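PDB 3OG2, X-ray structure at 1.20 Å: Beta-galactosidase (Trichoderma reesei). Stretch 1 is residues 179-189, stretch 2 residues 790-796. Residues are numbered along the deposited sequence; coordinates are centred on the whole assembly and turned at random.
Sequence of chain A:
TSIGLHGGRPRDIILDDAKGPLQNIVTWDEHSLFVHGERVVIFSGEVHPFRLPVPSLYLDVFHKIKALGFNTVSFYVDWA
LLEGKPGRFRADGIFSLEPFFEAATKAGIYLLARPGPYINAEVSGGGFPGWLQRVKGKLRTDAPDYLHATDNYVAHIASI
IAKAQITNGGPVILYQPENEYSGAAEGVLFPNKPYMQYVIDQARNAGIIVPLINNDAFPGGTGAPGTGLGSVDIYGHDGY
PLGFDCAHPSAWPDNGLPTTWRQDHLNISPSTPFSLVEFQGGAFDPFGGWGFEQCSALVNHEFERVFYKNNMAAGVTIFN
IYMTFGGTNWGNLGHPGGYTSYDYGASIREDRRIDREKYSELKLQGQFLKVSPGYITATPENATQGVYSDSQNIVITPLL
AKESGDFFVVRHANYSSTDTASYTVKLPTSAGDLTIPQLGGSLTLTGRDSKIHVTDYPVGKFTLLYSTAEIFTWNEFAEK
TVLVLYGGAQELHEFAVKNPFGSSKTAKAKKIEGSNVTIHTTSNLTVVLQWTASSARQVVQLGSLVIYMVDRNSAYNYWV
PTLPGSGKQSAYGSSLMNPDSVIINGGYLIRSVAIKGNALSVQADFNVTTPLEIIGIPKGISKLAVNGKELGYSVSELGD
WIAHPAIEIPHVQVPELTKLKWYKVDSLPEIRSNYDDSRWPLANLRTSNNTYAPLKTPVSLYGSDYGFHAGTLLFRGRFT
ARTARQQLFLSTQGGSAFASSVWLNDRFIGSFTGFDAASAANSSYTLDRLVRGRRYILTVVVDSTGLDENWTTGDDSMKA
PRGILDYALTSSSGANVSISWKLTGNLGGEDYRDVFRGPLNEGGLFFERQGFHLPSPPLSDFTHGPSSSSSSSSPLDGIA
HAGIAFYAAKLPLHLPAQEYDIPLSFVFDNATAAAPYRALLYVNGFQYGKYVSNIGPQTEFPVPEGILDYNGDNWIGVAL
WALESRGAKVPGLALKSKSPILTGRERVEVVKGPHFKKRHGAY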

ATOM      1  N   ASN A 179      15.873  -5.416  -4.824  1.00  7.95           N
ATOM      2  CA  ASN A 179      14.438  -5.477  -5.161  1.00  7.23           C
ATOM      3  C   ASN A 179      14.304  -5.830  -6.632  1.00  6.77           C
ATOM      4  O   ASN A 179      14.741  -5.017  -7.463  1.00  7.95           O
ATOM      5  CB  ASN A 179      13.758  -4.133  -4.871  1.00  8.17           C
ATOM      6  CG  ASN A 179      12.265  -4.262  -5.163  1.00  7.94           C
ATOM      7  OD1 ASN A 179      11.596  -4.836  -4.261  1.00  8.47           O
ATOM      8  ND2 ASN A 179      11.709  -3.883  -6.292  1.00  9.09           N
ATOM      9  N   GLU A 180      13.704  -6.963  -6.945  1.00  6.92           N
ATOM     10  CA  GLU A 180      13.475  -7.348  -8.342  1.00  7.80           C
ATOM     11  C   GLU A 180      14.749  -7.175  -9.184  1.00  7.39           C
ATOM     12  O   GLU A 180      14.760  -6.573 -10.267  1.00  9.95           O
ATOM     13  CB  GLU A 180      12.295  -6.603  -9.000  1.00  9.15           C
ATOM     14  CG  GLU A 180      10.978  -7.030  -8.361  1.00 10.73           C
ATOM     15  CD  GLU A 180       9.741  -6.670  -9.106  1.00 13.41           C
ATOM     16  OE1 GLU A 180       9.774  -5.773  -9.973  1.00 18.86           O
ATOM     17  OE2 GLU A 180       8.621  -7.235  -8.849  1.00 15.92           O
ATOM     18  N   TYR A 181      15.818  -7.769  -8.658  1.00  8.17           N
ATOM     19  CA  TYR A 181      17.100  -7.777  -9.400  1.00  8.82           C
ATOM     20  C   TYR A 181      17.004  -8.867 -10.439  1.00  8.37           C
ATOM     21  O   TYR A 181      17.340 -10.029 -10.146  1.00 10.00           O
ATOM     22  CB  TYR A 181      18.259  -7.956  -8.384  1.00  9.06           C
ATOM     23  CG  TYR A 181      19.598  -7.912  -9.119  1.00  8.33           C
ATOM     24  CD1 TYR A 181      20.109  -6.697  -9.604  1.00  9.16           C
ATOM     25  CD2 TYR A 181      20.353  -9.066  -9.326  1.00  8.88           C
ATOM     26  CE1 TYR A 181      21.328  -6.672 -10.272  1.00  8.96           C
ATOM     27  CE2 TYR A 181      21.553  -9.033  -9.983  1.00  9.34           C
ATOM     28  CZ  TYR A 181      22.029  -7.836 -10.445  1.00  9.03           C
ATOM     29  OH  TYR A 181      23.243  -7.818 -11.123  1.00 10.56           O
ATOM     30  N   SER A 182      16.452  -8.524 -11.618  1.00  9.66           N
ATOM     31  CA  SER A 182      15.895  -9.572 -12.470  1.00 10.60           C
ATOM     32  C   SER A 182      16.286  -9.486 -13.936  1.00 12.13           C
ATOM     33  O   SER A 182      16.079 -10.474 -14.665  1.00 12.32           O
ATOM     34  CB  SER A 182      14.361  -9.492 -12.400  1.00 11.80           C
ATOM     35  OG  SER A 182      14.000  -9.746 -11.026  1.00 11.47           O
ATOM     36  N   GLY A 183      16.944  -8.437 -14.333  1.00 12.51           N
ATOM     37  CA  GLY A 183      17.535  -8.348 -15.652  1.00 13.63           C
ATOM     38  C   GLY A 183      18.286  -7.037 -15.780  1.00 16.82           C
ATOM     39  O   GLY A 183      18.343  -6.200 -14.874  1.00 16.95           O
ATOM     40  N   ALA A 184      18.918  -6.876 -16.930  1.00 13.64           N
ATOM     41  CA  ALA A 184      19.740  -5.662 -17.102  1.00 10.86           C
ATOM     42  C   ALA A 184      19.735  -5.228 -18.555  1.00 10.70           C
ATOM     43  O   ALA A 184      19.268  -5.929 -19.450  1.00 16.00           O
ATOM     44  CB  ALA A 184      21.163  -5.971 -16.672  1.00 13.74           C
ATOM     45  N   ALA A 185      20.252  -4.031 -18.784  1.00 12.75           N
ATOM     46  CA  ALA A 185      20.360  -3.482 -20.126  1.00 13.93           C
ATOM     47  C   ALA A 185      21.358  -4.283 -20.959  1.00 14.30           C
ATOM     48  O   ALA A 185      22.191  -5.037 -20.443  1.00 15.42           O
ATOM     49  CB  ALA A 185      20.779  -2.040 -20.010  1.00 14.97           C
ATOM     50  N   GLU A 186      21.249  -4.112 -22.269  1.00 20.20           N
ATOM     51  CA  GLU A 186      22.090  -4.894 -23.195  1.00 22.91           C
ATOM     52  C   GLU A 186      23.551  -4.665 -22.870  1.00 22.61           C
ATOM     53  O   GLU A 186      23.929  -3.505 -22.633  1.00 22.95           O
ATOM     54  CB  GLU A 186      21.719  -4.478 -24.627  1.00 33.22           C
ATOM     55  CG  GLU A 186      22.397  -5.348 -25.676  1.00 50.91           C
ATOM     56  CD  GLU A 186      21.528  -6.470 -26.212  1.00 72.82           C
ATOM     57  OE1 GLU A 186      21.377  -7.503 -25.512  1.00 77.84           O
ATOM     58  OE2 GLU A 186      20.999  -6.329 -27.341  1.00 82.10           O
ATOM     59  N   GLY A 187      24.408  -5.674 -22.805  1.00 20.89           N
ATOM     60  CA  GLY A 187      25.846  -5.411 -22.607  1.00 23.63           C
ATOM     61  C   GLY A 187      26.227  -5.358 -21.128  1.00 22.10           C
ATOM     62  O   GLY A 187      27.407  -5.346 -20.786  1.00 30.12           O
ATOM     63  N   VAL A 188      25.275  -5.315 -20.194  1.00 16.64           N
ATOM     64  CA  VAL A 188      25.595  -5.186 -18.801  1.00 14.02           C
ATOM     65  C   VAL A 188      25.624  -6.550 -18.140  1.00 13.45           C
ATOM     66  O   VAL A 188      24.689  -7.320 -18.319  1.00 16.51           O
ATOM     67  CB  VAL A 188      24.533  -4.278 -18.111  1.00 15.30           C
ATOM     68  CG1 VAL A 188      24.785  -4.334 -16.618  1.00 17.92           C
ATOM     69  CG2 VAL A 188      24.649  -2.870 -18.667  1.00 18.62           C
ATOM     70  N   LEU A 189      26.684  -6.838 -17.396  1.00 13.88           N
ATOM     71  CA  LEU A 189      26.808  -8.107 -16.679  1.00 12.95           C
ATOM     72  C   LEU A 189      25.572  -8.414 -15.836  1.00 14.47           C
ATOM     73  O   LEU A 189      25.219  -7.630 -14.952  1.00 13.20           O
ATOM     74  CB  LEU A 189      27.981  -8.061 -15.694  1.00 13.30           C
ATOM     75  CG  LEU A 189      28.246  -9.330 -14.880  1.00 14.14           C
ATOM     76  CD1 LEU A 189      28.470 -10.569 -15.764  1.00 16.24           C
ATOM     77  CD2 LEU A 189      29.446  -9.169 -13.926  1.00 17.03           C
ATOM     78  N   ASN A 790      14.394   3.182 -11.472  1.00  8.29           N
ATOM     79  CA  ASN A 790      15.593   2.618 -12.094  1.00  8.32           C
ATOM     80  C   ASN A 790      15.460   1.109 -12.125  1.00  8.58           C
ATOM     81  O   ASN A 790      16.302   0.343 -11.647  1.00  9.33           O
ATOM     82  CB  ASN A 790      16.840   3.047 -11.287  1.00  9.18           C
ATOM     83  CG  ASN A 790      18.087   3.031 -12.150  1.00  8.20           C
ATOM     84  OD1 ASN A 790      18.505   4.093 -12.615  1.00  9.76           O
ATOM     85  ND2 ASN A 790      18.714   1.869 -12.386  1.00 10.76           N
ATOM     86  N   TRP A 791      14.343   0.660 -12.746  1.00  9.77           N
ATOM     87  CA  TRP A 791      13.974  -0.742 -12.674  1.00 10.96           C
ATOM     88  C   TRP A 791      14.874  -1.639 -13.482  1.00 10.18           C
ATOM     89  O   TRP A 791      14.994  -2.838 -13.178  1.00 15.85           O
ATOM     90  CB  TRP A 791      12.497  -0.947 -13.105  1.00 19.56           C
ATOM     91  CG  TRP A 791      12.087  -2.351 -12.787  1.00 21.82           C
ATOM     92  CD1 TRP A 791      11.620  -2.822 -11.596  1.00 36.23           C
ATOM     93  CD2 TRP A 791      12.107  -3.469 -13.679  1.00 36.30           C
ATOM     94  NE1 TRP A 791      11.352  -4.149 -11.682  1.00 36.98           N
ATOM     95  CE2 TRP A 791      11.636  -4.591 -12.949  1.00 30.46           C
ATOM     96  CE3 TRP A 791      12.500  -3.552 -15.035  1.00 37.05           C
ATOM     97  CZ2 TRP A 791      11.534  -5.840 -13.526  1.00 36.55           C
ATOM     98  CZ3 TRP A 791      12.392  -4.824 -15.613  1.00 49.80           C
ATOM     99  CH2 TRP A 791      11.920  -5.906 -14.851  1.00 50.47           C
ATOM    100  N   THR A 792      15.543  -1.159 -14.504  1.00 10.52           N
ATOM    101  CA  THR A 792      16.412  -2.010 -15.349  1.00 11.36           C
ATOM    102  C   THR A 792      17.855  -1.638 -15.005  1.00 11.13           C
ATOM    103  O   THR A 792      18.362  -0.561 -15.322  1.00 14.25           O
ATOM    104  CB  THR A 792      16.165  -1.748 -16.811  1.00 12.33           C
ATOM    105  OG1 THR A 792      14.775  -2.072 -17.099  1.00 15.69           O
ATOM    106  CG2 THR A 792      17.068  -2.591 -17.703  1.00 15.55           C
ATOM    107  N   THR A 793      18.551  -2.531 -14.349  1.00 12.18           N
ATOM    108  CA  THR A 793      19.964  -2.343 -14.015  1.00 12.54           C
ATOM    109  C   THR A 793      20.780  -2.066 -15.267  1.00 12.05           C
ATOM    110  O   THR A 793      20.673  -2.804 -16.256  1.00 12.48           O
ATOM    111  CB  THR A 793      20.448  -3.611 -13.286  1.00 14.34           C
ATOM    112  OG1 THR A 793      19.793  -3.660 -11.992  1.00 16.12           O
ATOM    113  CG2 THR A 793      21.938  -3.565 -13.090  1.00 17.62           C
ATOM    114  N   GLY A 794      21.582  -1.006 -15.250  1.00 13.25           N
ATOM    115  CA  GLY A 794      22.443  -0.710 -16.395  1.00 16.58           C
ATOM    116  C   GLY A 794      21.829   0.389 -17.257  1.00 14.64           C
ATOM    117  O   GLY A 794      22.538   0.894 -18.111  1.00 18.33           O
ATOM    118  N   ASP A 795      20.568   0.697 -17.019  1.00 13.43           N
ATOM    119  CA  ASP A 795      19.886   1.819 -17.638  1.00 13.96           C
ATOM    120  C   ASP A 795      19.680   2.794 -16.495  1.00 13.19           C
ATOM    121  O   ASP A 795      18.777   2.515 -15.664  1.00 13.96           O
ATOM    122  CB  ASP A 795      18.560   1.373 -18.205  1.00 17.53           C
ATOM    123  CG  ASP A 795      17.790   2.480 -18.875  1.00 22.10           C
ATOM    124  OD1 ASP A 795      18.396   3.558 -18.860  1.00 32.29           O
ATOM    125  OD2 ASP A 795      16.661   2.241 -19.388  1.00 33.85           O
ATOM    126  N   ASP A 796      20.460   3.812 -16.404  1.00 12.40           N
ATOM    127  CA  ASP A 796      20.441   4.731 -15.255  1.00 10.47           C
ATOM    128  C   ASP A 796      19.273   5.698 -15.329  1.00  9.67           C
ATOM    129  O   ASP A 796      19.468   6.913 -15.175  1.00  9.75           O
ATOM    130  CB  ASP A 796      21.783   5.483 -15.238  1.00 12.01           C
ATOM    131  CG  ASP A 796      22.931   4.803 -14.516  1.00 10.53           C
ATOM    132  OD1 ASP A 796      22.727   3.783 -13.849  1.00 11.19           O
ATOM    133  OD2 ASP A 796      24.086   5.294 -14.633  1.00 13.94           O
TER
HETATM  134  O   HOH W   1      17.320  -4.859 -12.902  1.00 19.35           O

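Two loop segments more than 600 residues apart in the sequence of one chain meet here, burying 445 Å² between them. Neither forms a regular helix or strand; their backbones are joined by a single beta bridge pairing A184 with T793, whose CA atoms lie 4.5 Å apart. N790, at the start of stretch 2, stays out of reach of stretch 1. W791 makes the first contact. Its CA-to-CB bond points sideways, but the end of its indole comes nearer, and NE1 of W791 donates a hydrogen bond of 2.8 Å to OE1 of E180, with an N-H...acceptor angle of 158°. The carboxylate oxygen lies at the ring edge, near the ring plane, where the indole N-H is directed. The W791 backbone takes part as well: water 1 donates to O of W791 (3.1 Å) and to O of G183 (2.6 Å) and accepts from N of T793 (3.0 Å), so one solvent molecule ties the two backbones together beside the bridge. T792 contributes its methyl group, with CG2 3.7 Å from N of A185 and 3.8 Å from C of A184, a van der Waals contact against the backbone of stretch 1. T793 is buried and has the largest area of any residue here covered by the opposing stretch. Its carbonyl O accepts a hydrogen bond from N of A185 (2.8 Å, 159°), the one direct backbone hydrogen bond between the stretches, and also lies 3.1 Å from CA of A184. On its side chain, CB sits 3.7 Å from O of G183, while OG1 lies 3.8 Å from CE1 of Y181, whose ring end comes nearer although its CA-to-CB bond points away. G794 follows within a type II turn from T792 to D795, closed by N of D795 bonding to O of T792 at 3.1 Å. A second type II turn, from A185 to V188, is closed by N of V188 bonding to O of A185, also at 3.1 Å. The two turns pack together through small nonpolar groups: CG2 of V188 lies 3.8 Å from CA of G794, and CB of A185 lies 3.8 Å from C of G794. The absence of a side chain at G794 permits this fit, since an ideal CB there would fall 2.6 Å from CG2 of V188; its backbone angles alone also call for glycine. D795 closes the contact with its backbone N 4.1 Å from CB of A185.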